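Local structure of HTH-type transcriptional regulator LysG (Mycobacterium tuberculosis, 3ISP) at residues A[166-174]-A[249-260]; A[157-165]-A[285-296]. The protein binds DNA as a homodimeric LysR-type transcriptional regulator that probably activates expression of the exporter LysE and represses its own gene. One frame throughout, in Å; residues are numbered along the deposited sequence.

Interaction 1: residues A[166-174]-A[249-260]; sequences LPVASRPFV and LADGSFVRVCDI
Arg171, in the first turn of helix 171-177, reaches across to Gly252 and Val255. From CB, its CG lies anti to the carbonyl carbon and beside the backbone N (chi1 -39°), which turns the chain toward Gly252 O; CG and CD run beside that carbonyl and methyl CG1 of Val255. The chain is extended from CG to NE, and NE donates to Gly252 O at 2.8 Å, in the carbonyl plane and on a lone pair. CZ lies 3.4 Å from Val255 CG1, which sits over the centre of one guanidinium face, while NH2 ends beside Gly252 CA. The other methyl of Val255, CG2, meets CG2 of Val174, about one turn along the helix from Arg171. Val255 N gives a nearly straight bond to Ala169 O, and Val257 N a more bent one to Pro167 O (153°). Ser170 N-caps the helix through a weak bond from Phe173 N to its OG. At the far end Leu166 CD2 lies over a face of the Arg256 guanidinium, and Arg256 NE is held by Cys258 O (3.1 Å). Both arginines thus spend N-H groups on main-chain carbonyls and offer a guanidinium face to an aliphatic side chain, pinning this strand-to-helix corner of the regulatory domain.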
ATOM      1  N   LEU A 166       2.019  16.483  26.771  1.00 54.74           N
ATOM      2  CA  LEU A 166       2.328  17.918  26.872  1.00 53.49           C
ATOM      3  C   LEU A 166       3.084  18.375  25.644  1.00 53.17           C
ATOM      4  O   LEU A 166       4.038  17.723  25.242  1.00 55.61           O
ATOM      5  CB  LEU A 166       3.186  18.185  28.105  1.00 45.21           C
ATOM      6  CG  LEU A 166       2.576  17.574  29.363  1.00 53.46           C
ATOM      7  CD1 LEU A 166       3.447  17.761  30.594  1.00 46.43           C
ATOM      8  CD2 LEU A 166       1.208  18.187  29.570  1.00 56.54           C
ATOM      9  N   PRO A 167       2.673  19.501  25.047  1.00 52.19           N
ATOM     10  CA  PRO A 167       3.396  20.068  23.900  1.00 56.53           C
ATOM     11  C   PRO A 167       4.651  20.778  24.395  1.00 57.50           C
ATOM     12  O   PRO A 167       4.520  21.793  25.077  1.00 57.03           O
ATOM     13  CB  PRO A 167       2.426  21.112  23.339  1.00 53.83           C
ATOM     14  CG  PRO A 167       1.207  21.077  24.244  1.00 59.68           C
ATOM     15  CD  PRO A 167       1.602  20.387  25.510  1.00 53.09           C
ATOM     16  N   VAL A 168       5.836  20.265  24.077  1.00 50.65           N
ATOM     17  CA  VAL A 168       7.039  20.813  24.679  1.00 55.45           C
ATOM     18  C   VAL A 168       8.171  21.131  23.700  1.00 58.82           C
ATOM     19  O   VAL A 168       8.080  20.847  22.501  1.00 58.60           O
ATOM     20  CB  VAL A 168       7.568  19.915  25.818  1.00 54.84           C
ATOM     21  CG1 VAL A 168       6.691  20.032  27.028  1.00 47.94           C
ATOM     22  CG2 VAL A 168       7.659  18.483  25.357  1.00 56.31           C
ATOM     23  N   ALA A 169       9.222  21.749  24.241  1.00 54.20           N
ATOM     24  CA  ALA A 169      10.409  22.148  23.495  1.00 53.05           C
ATOM     25  C   ALA A 169      11.427  22.688  24.479  1.00 56.38           C
ATOM     26  O   ALA A 169      11.108  22.927  25.642  1.00 58.19           O
ATOM     27  CB  ALA A 169      10.074  23.210  22.460  1.00 53.54           C
ATOM     28  N   SER A 170      12.653  22.882  24.012  1.00 57.31           N
ATOM     29  CA  SER A 170      13.702  23.461  24.833  1.00 55.41           C
ATOM     30  C   SER A 170      13.571  24.974  24.807  1.00 56.75           C
ATOM     31  O   SER A 170      12.969  25.531  23.887  1.00 59.23           O
ATOM     32  CB  SER A 170      15.062  23.064  24.289  1.00 55.68           C
ATOM     33  OG  SER A 170      15.266  23.684  23.035  1.00 61.50           O
ATOM     34  N   ARG A 171      14.134  25.638  25.811  1.00 57.12           N
ATOM     35  CA  ARG A 171      14.002  27.090  25.936  1.00 62.63           C
ATOM     36  C   ARG A 171      14.592  27.843  24.740  1.00 60.98           C
ATOM     37  O   ARG A 171      13.980  28.799  24.243  1.00 57.80           O
ATOM     38  CB  ARG A 171      14.612  27.590  27.252  1.00 66.58           C
ATOM     39  CG  ARG A 171      14.357  26.677  28.429  1.00 65.79           C
ATOM     40  CD  ARG A 171      14.340  27.429  29.743  1.00 74.11           C
ATOM     41  NE  ARG A 171      13.964  26.543  30.845  1.00 75.48           N
ATOM     42  CZ  ARG A 171      13.162  26.890  31.850  1.00 78.50           C
ATOM     43  NH1 ARG A 171      12.635  28.110  31.895  1.00 71.09           N
ATOM     44  NH2 ARG A 171      12.874  26.012  32.806  1.00 81.86           N
ATOM     45  N   PRO A 172      15.783  27.420  24.276  1.00 59.31           N
ATOM     46  CA  PRO A 172      16.320  27.990  23.036  1.00 60.70           C
ATOM     47  C   PRO A 172      15.301  27.927  21.902  1.00 60.05           C
ATOM     48  O   PRO A 172      15.106  28.933  21.219  1.00 63.97           O
ATOM     49  CB  PRO A 172      17.522  27.099  22.738  1.00 54.55           C
ATOM     50  CG  PRO A 172      17.995  26.678  24.086  1.00 54.55           C
ATOM     51  CD  PRO A 172      16.741  26.494  24.907  1.00 57.18           C
ATOM     52  N   PHE A 173      14.647  26.782  21.717  1.00 57.35           N
ATOM     53  CA  PHE A 173      13.608  26.694  20.688  1.00 63.21           C
ATOM     54  C   PHE A 173      12.482  27.715  20.875  1.00 61.88           C
ATOM     55  O   PHE A 173      12.032  28.322  19.900  1.00 61.60           O
ATOM     56  CB  PHE A 173      12.996  25.292  20.549  1.00 56.83           C
ATOM     57  CG  PHE A 173      11.927  25.235  19.500  1.00 54.91           C
ATOM     58  CD1 PHE A 173      12.250  24.965  18.178  1.00 54.52           C
ATOM     59  CD2 PHE A 173      10.614  25.527  19.813  1.00 53.94           C
ATOM     60  CE1 PHE A 173      11.273  24.951  17.192  1.00 53.80           C
ATOM     61  CE2 PHE A 173       9.639  25.514  18.831  1.00 56.64           C
ATOM     62  CZ  PHE A 173       9.972  25.224  17.515  1.00 53.57           C
ATOM     63  N   VAL A 174      12.017  27.883  22.112  1.00 57.83           N
ATOM     64  CA  VAL A 174      10.983  28.874  22.393  1.00 62.17           C
ATOM     65  C   VAL A 174      11.462  30.285  22.093  1.00 65.89           C
ATOM     66  O   VAL A 174      10.774  31.023  21.394  1.00 65.90           O
ATOM     67  CB  VAL A 174      10.475  28.813  23.842  1.00 67.29           C
ATOM     68  CG1 VAL A 174       9.616  30.027  24.142  1.00 61.86           C
ATOM     69  CG2 VAL A 174       9.675  27.541  24.066  1.00 66.88           C
ATOM     70  N   LEU A 249      11.285  19.115  32.504  1.00 59.68           N
ATOM     71  CA  LEU A 249      10.587  20.294  32.993  1.00 67.04           C
ATOM     72  C   LEU A 249      11.248  20.788  34.293  1.00 71.29           C
ATOM     73  O   LEU A 249      11.221  21.981  34.608  1.00 72.34           O
ATOM     74  CB  LEU A 249       9.095  20.002  33.188  1.00 64.04           C
ATOM     75  CG  LEU A 249       8.100  20.362  32.071  1.00 63.85           C
ATOM     76  CD1 LEU A 249       8.767  20.882  30.815  1.00 56.59           C
ATOM     77  CD2 LEU A 249       7.165  19.185  31.759  1.00 56.68           C
ATOM     78  N   ALA A 250      11.848  19.867  35.040  1.00 64.75           N
ATOM     79  CA  ALA A 250      12.552  20.222  36.264  1.00 69.37           C
ATOM     80  C   ALA A 250      13.915  20.807  35.911  1.00 69.48           C
ATOM     81  O   ALA A 250      14.194  21.961  36.213  1.00 80.50           O
ATOM     82  CB  ALA A 250      12.693  18.999  37.172  1.00 74.42           C
ATOM     83  N   ASP A 251      14.753  19.989  35.276  1.00 73.53           N
ATOM     84  CA  ASP A 251      15.979  20.416  34.581  1.00 70.32           C
ATOM     85  C   ASP A 251      15.993  21.837  34.034  1.00 62.66           C
ATOM     86  O   ASP A 251      17.031  22.478  33.989  1.00 65.78           O
ATOM     87  CB  ASP A 251      16.215  19.503  33.373  1.00 63.33           C
ATOM     88  CG  ASP A 251      17.072  18.314  33.699  1.00 68.64           C
ATOM     89  OD1 ASP A 251      17.496  18.190  34.863  1.00 67.28           O
ATOM     90  OD2 ASP A 251      17.326  17.500  32.788  1.00 80.34           O
ATOM     91  N   GLY A 252      14.848  22.306  33.563  1.00 67.50           N
ATOM     92  CA  GLY A 252      14.816  23.509  32.764  1.00 62.96           C
ATOM     93  C   GLY A 252      15.033  23.137  31.310  1.00 60.76           C
ATOM     94  O   GLY A 252      14.780  23.941  30.419  1.00 63.14           O
ATOM     95  N   SER A 253      15.481  21.907  31.072  1.00 55.35           N
ATOM     96  CA  SER A 253      15.766  21.428  29.721  1.00 55.01           C
ATOM     97  C   SER A 253      14.585  21.543  28.738  1.00 65.49           C
ATOM     98  O   SER A 253      14.799  21.814  27.553  1.00 64.20           O
ATOM     99  CB  SER A 253      16.264  19.985  29.760  1.00 58.95           C
ATOM    100  OG  SER A 253      17.125  19.769  30.859  1.00 61.61           O
ATOM    101  N   PHE A 254      13.356  21.314  29.219  1.00 59.66           N
ATOM    102  CA  PHE A 254      12.151  21.518  28.418  1.00 54.55           C
ATOM    103  C   PHE A 254      11.290  22.622  29.003  1.00 55.20           C
ATOM    104  O   PHE A 254      11.303  22.835  30.206  1.00 58.17           O
ATOM    105  CB  PHE A 254      11.283  20.261  28.393  1.00 58.91           C
ATOM    106  CG  PHE A 254      11.714  19.230  27.406  1.00 58.87           C
ATOM    107  CD1 PHE A 254      12.514  19.560  26.332  1.00 62.82           C
ATOM    108  CD2 PHE A 254      11.278  17.928  27.535  1.00 60.04           C
ATOM    109  CE1 PHE A 254      12.906  18.595  25.425  1.00 60.39           C
ATOM    110  CE2 PHE A 254      11.657  16.963  26.637  1.00 60.58           C
ATOM    111  CZ  PHE A 254      12.471  17.294  25.580  1.00 63.08           C
ATOM    112  N   VAL A 255      10.511  23.290  28.156  1.00 53.00           N
ATOM    113  CA  VAL A 255       9.412  24.129  28.632  1.00 58.51           C
ATOM    114  C   VAL A 255       8.112  23.905  27.846  1.00 64.11           C
ATOM    115  O   VAL A 255       8.131  23.752  26.618  1.00 63.41           O
ATOM    116  CB  VAL A 255       9.747  25.637  28.569  1.00 60.42           C
ATOM    117  CG1 VAL A 255      10.871  25.974  29.527  1.00 64.52           C
ATOM    118  CG2 VAL A 255      10.077  26.050  27.141  1.00 56.37           C
ATOM    119  N   ARG A 256       6.980  23.910  28.549  1.00 58.78           N
ATOM    120  CA  ARG A 256       5.694  23.836  27.871  1.00 61.10           C
ATOM    121  C   ARG A 256       5.510  24.988  26.900  1.00 60.41           C
ATOM    122  O   ARG A 256       5.556  26.140  27.289  1.00 65.07           O
ATOM    123  CB  ARG A 256       4.537  23.820  28.866  1.00 67.88           C
ATOM    124  CG  ARG A 256       4.348  22.498  29.578  1.00 65.61           C
ATOM    125  CD  ARG A 256       3.052  22.486  30.378  1.00 68.49           C
ATOM    126  NE  ARG A 256       1.863  22.446  29.527  1.00 67.06           N
ATOM    127  CZ  ARG A 256       0.699  21.919  29.902  1.00 67.41           C
ATOM    128  NH1 ARG A 256       0.576  21.384  31.107  1.00 65.56           N
ATOM    129  NH2 ARG A 256      -0.340  21.922  29.076  1.00 67.34           N
ATOM    130  N   VAL A 257       5.300  24.642  25.639  1.00 61.16           N
ATOM    131  CA  VAL A 257       4.999  25.568  24.559  1.00 58.77           C
ATOM    132  C   VAL A 257       3.662  26.288  24.748  1.00 63.51           C
ATOM    133  O   VAL A 257       3.479  27.421  24.307  1.00 60.36           O
ATOM    134  CB  VAL A 257       4.959  24.779  23.241  1.00 62.76           C
ATOM    135  CG1 VAL A 257       3.978  25.390  22.235  1.00 58.73           C
ATOM    136  CG2 VAL A 257       6.372  24.639  22.679  1.00 59.51           C
ATOM    137  N   CYS A 258       2.714  25.615  25.386  1.00 68.04           N
ATOM    138  CA  CYS A 258       1.427  26.233  25.695  1.00 70.11           C
ATOM    139  C   CYS A 258       0.645  25.444  26.752  1.00 73.74           C
ATOM    140  O   CYS A 258       1.063  24.368  27.188  1.00 71.20           O
ATOM    141  CB  CYS A 258       0.582  26.485  24.431  1.00 67.76           C
ATOM    142  SG  CYS A 258      -0.201  25.040  23.663  1.00 68.33           S
ATOM    143  N   ASP A 259      -0.491  26.000  27.152  1.00 74.63           N
ATOM    144  CA  ASP A 259      -1.224  25.540  28.317  1.00 69.28           C
ATOM    145  C   ASP A 259      -2.113  24.319  28.042  1.00 72.05           C
ATOM    146  O   ASP A 259      -2.620  23.686  28.972  1.00 71.33           O
ATOM    147  CB  ASP A 259      -2.069  26.693  28.843  1.00 75.07           C
ATOM    148  CG  ASP A 259      -2.161  26.695  30.343  1.00 92.83           C
ATOM    149  OD1 ASP A 259      -1.332  25.999  30.979  1.00 88.90           O
ATOM    150  OD2 ASP A 259      -3.057  27.388  30.881  1.00 92.00           O
ATOM    151  N   ILE A 260      -2.289  23.988  26.766  1.00 66.70           N
ATOM    152  CA  ILE A 260      -3.144  22.878  26.364  1.00 64.58           C
ATOM    153  C   ILE A 260      -2.451  21.520  26.452  1.00 64.24           C
ATOM    154  O   ILE A 260      -1.231  21.438  26.403  1.00 69.83           O
ATOM    155  CB  ILE A 260      -3.593  23.050  24.923  1.00 63.51           C
ATOM    156  CG1 ILE A 260      -4.006  24.498  24.671  1.00 61.73           C
ATOM    157  CG2 ILE A 260      -4.712  22.069  24.598  1.00 66.45           C
ATOM    158  CD1 ILE A 260      -4.568  24.721  23.298  1.00 66.30           C
TER

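Interaction 2: residues A[157-165]-A[285-296]; sequences VHPLGEMRY and VRAAASGLYRGQ
Leu160 and Leu292 form the apolar centre, with CD1 of Leu292 4.1 Å from CB of Leu160. Leu160 CD2 reaches the end of helix 276-288, touching Val285 CG1 (3.9 Å) and Ala289 CB; on the other flank Leu292 CD2 meets CB of Met163. A type I turn, Ala289 to Leu292, brings the chain from the helix back to strand 155-169. There Glu162 and Tyr293 make a single hydrogen-bonded antiparallel pair: Glu162 N to Tyr293 O is nearly straight (2.8 Å, 175°), and Tyr293 N returns a bond to Glu162 O (2.9 Å). Gly161 packs its CA against Tyr293 O, close beside Leu292. Further out, the Tyr293 ring stands edge-on over a face of the Arg164 guanidinium, the planes 84° apart, with CE1 3.2 Å from NH1; Asp263 takes Arg164 NE in a salt bridge. The His158 ring likewise turns its edge to a guanidinium face, that of Arg286. Glu162, extended beyond CG, brings OE2 to Gln296 N for a weak bond (3.1 Å). Aliphatic packing and one backbone bridge therefore fasten the C-terminal segment to the central sheet of the regulatory domain, while Arg164 and Arg286 at the polar edge each take a ring edge over a guanidinium face.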
ATOM      1  N   VAL A 157     -11.472  -6.337  25.722  1.00 53.53           N
ATOM      2  CA  VAL A 157     -10.927  -4.995  25.882  1.00 51.52           C
ATOM      3  C   VAL A 157     -10.951  -4.549  27.339  1.00 53.59           C
ATOM      4  O   VAL A 157     -12.003  -4.582  27.981  1.00 50.37           O
ATOM      5  CB  VAL A 157     -11.758  -3.990  25.090  1.00 54.11           C
ATOM      6  CG1 VAL A 157     -11.363  -2.581  25.456  1.00 51.32           C
ATOM      7  CG2 VAL A 157     -11.620  -4.238  23.598  1.00 53.20           C
ATOM      8  N   HIS A 158      -9.790  -4.131  27.845  1.00 51.05           N
ATOM      9  CA  HIS A 158      -9.659  -3.564  29.193  1.00 53.74           C
ATOM     10  C   HIS A 158      -9.143  -2.122  29.178  1.00 55.23           C
ATOM     11  O   HIS A 158      -8.065  -1.841  28.647  1.00 49.85           O
ATOM     12  CB  HIS A 158      -8.680  -4.378  30.025  1.00 54.44           C
ATOM     13  CG  HIS A 158      -9.087  -5.800  30.227  1.00 58.70           C
ATOM     14  ND1 HIS A 158      -8.655  -6.820  29.409  1.00 56.56           N
ATOM     15  CD2 HIS A 158      -9.864  -6.379  31.172  1.00 55.42           C
ATOM     16  CE1 HIS A 158      -9.153  -7.965  29.837  1.00 57.39           C
ATOM     17  NE2 HIS A 158      -9.885  -7.724  30.908  1.00 55.87           N
ATOM     18  N   PRO A 159      -9.892  -1.198  29.789  1.00 57.37           N
ATOM     19  CA  PRO A 159      -9.375   0.170  29.841  1.00 46.70           C
ATOM     20  C   PRO A 159      -8.243   0.219  30.829  1.00 50.16           C
ATOM     21  O   PRO A 159      -8.268  -0.495  31.830  1.00 53.50           O
ATOM     22  CB  PRO A 159     -10.564   0.975  30.354  1.00 50.93           C
ATOM     23  CG  PRO A 159     -11.759   0.087  30.120  1.00 56.00           C
ATOM     24  CD  PRO A 159     -11.256  -1.293  30.324  1.00 50.96           C
ATOM     25  N   LEU A 160      -7.245   1.045  30.545  1.00 53.80           N
ATOM     26  CA  LEU A 160      -6.063   1.116  31.386  1.00 51.21           C
ATOM     27  C   LEU A 160      -5.968   2.474  32.065  1.00 53.37           C
ATOM     28  O   LEU A 160      -5.303   2.608  33.089  1.00 52.84           O
ATOM     29  CB  LEU A 160      -4.823   0.877  30.539  1.00 46.89           C
ATOM     30  CG  LEU A 160      -4.610  -0.555  30.062  1.00 45.48           C
ATOM     31  CD1 LEU A 160      -3.553  -0.546  28.979  1.00 51.34           C
ATOM     32  CD2 LEU A 160      -4.184  -1.440  31.208  1.00 45.51           C
ATOM     33  N   GLY A 161      -6.667   3.457  31.492  1.00 49.49           N
ATOM     34  CA  GLY A 161      -6.548   4.853  31.871  1.00 49.07           C
ATOM     35  C   GLY A 161      -6.206   5.710  30.661  1.00 48.49           C
ATOM     36  O   GLY A 161      -6.226   5.249  29.534  1.00 47.82           O
ATOM     37  N   GLU A 162      -5.886   6.974  30.884  1.00 56.04           N
ATOM     38  CA  GLU A 162      -5.414   7.821  29.789  1.00 56.14           C
ATOM     39  C   GLU A 162      -3.992   8.324  30.035  1.00 50.77           C
ATOM     40  O   GLU A 162      -3.590   8.547  31.185  1.00 48.46           O
ATOM     41  CB  GLU A 162      -6.368   8.991  29.571  1.00 54.75           C
ATOM     42  CG  GLU A 162      -7.793   8.561  29.348  1.00 56.06           C
ATOM     43  CD  GLU A 162      -8.728   9.740  29.190  1.00 68.46           C
ATOM     44  OE1 GLU A 162      -8.315  10.879  29.537  1.00 59.16           O
ATOM     45  OE2 GLU A 162      -9.875   9.518  28.725  1.00 72.51           O
ATOM     46  N   MET A 163      -3.233   8.466  28.949  1.00 53.32           N
ATOM     47  CA  MET A 163      -1.871   9.018  28.994  1.00 57.74           C
ATOM     48  C   MET A 163      -1.961  10.490  28.607  1.00 49.93           C
ATOM     49  O   MET A 163      -2.622  10.827  27.629  1.00 52.90           O
ATOM     50  CB  MET A 163      -0.946   8.242  28.032  1.00 51.31           C
ATOM     51  CG  MET A 163       0.449   8.837  27.808  1.00 48.98           C
ATOM     52  SD  MET A 163       1.625   7.689  27.044  1.00 39.43           S
ATOM     53  CE  MET A 163       0.589   7.011  25.773  1.00 52.26           C
ATOM     54  N   ARG A 164      -1.346  11.375  29.381  1.00 45.29           N
ATOM     55  CA  ARG A 164      -1.370  12.789  29.008  1.00 52.26           C
ATOM     56  C   ARG A 164      -0.150  13.205  28.187  1.00 55.77           C
ATOM     57  O   ARG A 164       0.980  12.816  28.493  1.00 54.56           O
ATOM     58  CB  ARG A 164      -1.501  13.701  30.224  1.00 52.83           C
ATOM     59  CG  ARG A 164      -1.472  15.165  29.840  1.00 55.19           C
ATOM     60  CD  ARG A 164      -2.127  16.044  30.881  1.00 59.30           C
ATOM     61  NE  ARG A 164      -3.501  15.648  31.135  1.00 63.76           N
ATOM     62  CZ  ARG A 164      -4.141  15.874  32.274  1.00 61.37           C
ATOM     63  NH1 ARG A 164      -3.526  16.490  33.266  1.00 57.14           N
ATOM     64  NH2 ARG A 164      -5.392  15.466  32.424  1.00 59.41           N
ATOM     65  N   TYR A 165      -0.388  14.005  27.152  1.00 54.04           N
ATOM     66  CA  TYR A 165       0.678  14.499  26.285  1.00 54.94           C
ATOM     67  C   TYR A 165       0.832  16.021  26.368  1.00 55.64           C
ATOM     68  O   TYR A 165      -0.109  16.755  26.058  1.00 58.74           O
ATOM     69  CB  TYR A 165       0.403  14.099  24.836  1.00 57.00           C
ATOM     70  CG  TYR A 165       0.683  12.651  24.532  1.00 57.29           C
ATOM     71  CD1 TYR A 165       1.927  12.250  24.082  1.00 51.21           C
ATOM     72  CD2 TYR A 165      -0.306  11.686  24.679  1.00 55.76           C
ATOM     73  CE1 TYR A 165       2.190  10.937  23.798  1.00 53.86           C
ATOM     74  CE2 TYR A 165      -0.047  10.363  24.401  1.00 53.43           C
ATOM     75  CZ  TYR A 165       1.202   9.992  23.963  1.00 54.95           C
ATOM     76  OH  TYR A 165       1.476   8.672  23.686  1.00 59.42           O
ATOM     77  N   VAL A 285      -0.275  -6.047  33.655  1.00 46.93           N
ATOM     78  CA  VAL A 285      -0.414  -4.898  32.793  1.00 46.48           C
ATOM     79  C   VAL A 285      -1.315  -3.851  33.427  1.00 45.99           C
ATOM     80  O   VAL A 285      -0.954  -2.693  33.494  1.00 50.72           O
ATOM     81  CB  VAL A 285      -0.930  -5.291  31.398  1.00 49.35           C
ATOM     82  CG1 VAL A 285      -1.338  -4.054  30.609  1.00 46.35           C
ATOM     83  CG2 VAL A 285       0.136  -6.095  30.657  1.00 46.71           C
ATOM     84  N   ARG A 286      -2.482  -4.259  33.905  1.00 50.85           N
ATOM     85  CA  ARG A 286      -3.420  -3.324  34.520  1.00 53.22           C
ATOM     86  C   ARG A 286      -2.826  -2.567  35.713  1.00 52.87           C
ATOM     87  O   ARG A 286      -3.070  -1.372  35.893  1.00 50.66           O
ATOM     88  CB  ARG A 286      -4.699  -4.050  34.938  1.00 57.11           C
ATOM     89  CG  ARG A 286      -5.864  -3.838  33.984  1.00 65.47           C
ATOM     90  CD  ARG A 286      -7.156  -4.509  34.462  1.00 70.29           C
ATOM     91  NE  ARG A 286      -8.304  -3.990  33.718  1.00 79.10           N
ATOM     92  CZ  ARG A 286      -9.492  -4.588  33.643  1.00 86.68           C
ATOM     93  NH1 ARG A 286      -9.696  -5.743  34.269  1.00 85.54           N
ATOM     94  NH2 ARG A 286     -10.478  -4.036  32.934  1.00 76.85           N
ATOM     95  N   ALA A 287      -2.045  -3.272  36.521  1.00 49.37           N
ATOM     96  CA  ALA A 287      -1.438  -2.688  37.704  1.00 44.47           C
ATOM     97  C   ALA A 287      -0.278  -1.766  37.340  1.00 51.50           C
ATOM     98  O   ALA A 287      -0.025  -0.771  38.013  1.00 58.59           O
ATOM     99  CB  ALA A 287      -0.979  -3.774  38.643  1.00 34.27           C
ATOM    100  N   ALA A 288       0.433  -2.098  36.273  1.00 49.54           N
ATOM    101  CA  ALA A 288       1.538  -1.273  35.833  1.00 47.48           C
ATOM    102  C   ALA A 288       0.999   0.080  35.366  1.00 52.06           C
ATOM    103  O   ALA A 288       1.720   1.094  35.334  1.00 48.67           O
ATOM    104  CB  ALA A 288       2.301  -1.964  34.724  1.00 48.94           C
ATOM    105  N   ALA A 289      -0.280   0.100  35.018  1.00 46.79           N
ATOM    106  CA  ALA A 289      -0.886   1.320  34.513  1.00 49.25           C
ATOM    107  C   ALA A 289      -1.688   2.080  35.578  1.00 53.85           C
ATOM    108  O   ALA A 289      -2.381   3.046  35.258  1.00 50.57           O
ATOM    109  CB  ALA A 289      -1.758   1.012  33.317  1.00 49.73           C
ATOM    110  N   SER A 290      -1.596   1.654  36.835  1.00 48.76           N
ATOM    111  CA  SER A 290      -2.364   2.313  37.877  1.00 52.38           C
ATOM    112  C   SER A 290      -1.985   3.785  37.957  1.00 56.17           C
ATOM    113  O   SER A 290      -2.735   4.608  38.481  1.00 59.02           O
ATOM    114  CB  SER A 290      -2.180   1.626  39.228  1.00 56.43           C
ATOM    115  OG  SER A 290      -0.828   1.618  39.629  1.00 59.32           O
ATOM    116  N   GLY A 291      -0.833   4.117  37.387  1.00 53.97           N
ATOM    117  CA  GLY A 291      -0.324   5.467  37.439  1.00 48.97           C
ATOM    118  C   GLY A 291      -0.755   6.377  36.310  1.00 49.09           C
ATOM    119  O   GLY A 291      -0.372   7.547  36.285  1.00 56.21           O
ATOM    120  N   LEU A 292      -1.529   5.860  35.364  1.00 45.68           N
ATOM    121  CA  LEU A 292      -2.056   6.706  34.299  1.00 50.11           C
ATOM    122  C   LEU A 292      -3.106   7.645  34.893  1.00 50.21           C
ATOM    123  O   LEU A 292      -3.486   7.502  36.054  1.00 49.89           O
ATOM    124  CB  LEU A 292      -2.665   5.854  33.176  1.00 46.47           C
ATOM    125  CG  LEU A 292      -1.695   5.044  32.307  1.00 53.40           C
ATOM    126  CD1 LEU A 292      -2.441   4.056  31.446  1.00 50.34           C
ATOM    127  CD2 LEU A 292      -0.819   5.935  31.431  1.00 50.20           C
ATOM    128  N   TYR A 293      -3.583   8.601  34.107  1.00 44.35           N
ATOM    129  CA  TYR A 293      -4.670   9.449  34.574  1.00 47.69           C
ATOM    130  C   TYR A 293      -5.994   8.653  34.454  1.00 58.08           C
ATOM    131  O   TYR A 293      -6.180   7.908  33.490  1.00 56.99           O
ATOM    132  CB  TYR A 293      -4.634  10.813  33.844  1.00 53.21           C
ATOM    133  CG  TYR A 293      -3.493  11.709  34.371  1.00 58.53           C
ATOM    134  CD1 TYR A 293      -3.533  13.099  34.277  1.00 53.97           C
ATOM    135  CD2 TYR A 293      -2.389  11.131  35.023  1.00 66.03           C
ATOM    136  CE1 TYR A 293      -2.475  13.895  34.794  1.00 62.37           C
ATOM    137  CE2 TYR A 293      -1.353  11.892  35.547  1.00 63.23           C
ATOM    138  CZ  TYR A 293      -1.391  13.273  35.437  1.00 70.52           C
ATOM    139  OH  TYR A 293      -0.333  13.984  35.975  1.00 54.83           O
ATOM    140  N   ARG A 294      -6.886   8.735  35.443  1.00 51.79           N
ATOM    141  CA  ARG A 294      -8.051   7.851  35.408  1.00 57.53           C
ATOM    142  C   ARG A 294      -8.998   8.078  34.211  1.00 55.23           C
ATOM    143  O   ARG A 294      -9.511   7.115  33.644  1.00 53.74           O
ATOM    144  CB  ARG A 294      -8.776   7.763  36.776  1.00 61.33           C
ATOM    145  CG  ARG A 294      -9.985   8.649  36.978  1.00 57.72           C
ATOM    146  CD  ARG A 294     -11.292   7.875  36.857  1.00 59.34           C
ATOM    147  NE  ARG A 294     -12.264   8.632  36.055  1.00 68.68           N
ATOM    148  CZ  ARG A 294     -13.041   9.612  36.518  1.00 61.24           C
ATOM    149  NH1 ARG A 294     -12.994   9.963  37.803  1.00 54.94           N
ATOM    150  NH2 ARG A 294     -13.870  10.235  35.693  1.00 53.92           N
ATOM    151  N   GLY A 295      -9.203   9.336  33.825  1.00 51.85           N
ATOM    152  CA  GLY A 295      -9.931   9.684  32.609  1.00 58.67           C
ATOM    153  C   GLY A 295     -11.289   9.032  32.356  1.00 66.30           C
ATOM    154  O   GLY A 295     -12.184   9.100  33.199  1.00 62.75           O
ATOM    155  N   GLN A 296     -11.422   8.413  31.179  1.00 76.45           N
ATOM    156  CA  GLN A 296     -12.643   7.718  30.703  1.00 78.12           C
ATOM    157  C   GLN A 296     -13.754   8.671  30.272  1.00 72.95           C
ATOM    158  O   GLN A 296     -13.997   9.684  30.925  1.00 73.15           O
ATOM    159  CB  GLN A 296     -13.194   6.727  31.725  1.00 64.15           C
ATOM    160  CG  GLN A 296     -14.403   7.261  32.480  1.00 76.98           C
ATOM    161  CD  GLN A 296     -15.255   6.160  33.100  1.00 96.07           C
ATOM    162  OE1 GLN A 296     -16.489   6.173  32.989  1.00 99.22           O
ATOM    163  NE2 GLN A 296     -14.600   5.196  33.751  1.00 89.19           N
TER

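How the interactions relate
Strand 155-169 runs through both contacts. Its first part, 157-165, belongs to interaction 2, and the chain passes directly into 166-174, where the strand gives way to helix 171-177. Helices 201-210 and 224-232 and strand 238-241 follow before helix 242-251 and the start of strand 255-271 return to close interaction 1. The chain then runs along strand 255-271, the sheet neighbour of 155-169, and through helix 276-288 to close interaction 2. The loop of interaction 1 is thus nested inside that of interaction 2. With centres about 24 Å apart, the two tie successive parts of one strand of the LysR substrate-binding domain: one to the end of helix 242-251 and the start of strand 255-271, the other to the C-terminal helix and tail.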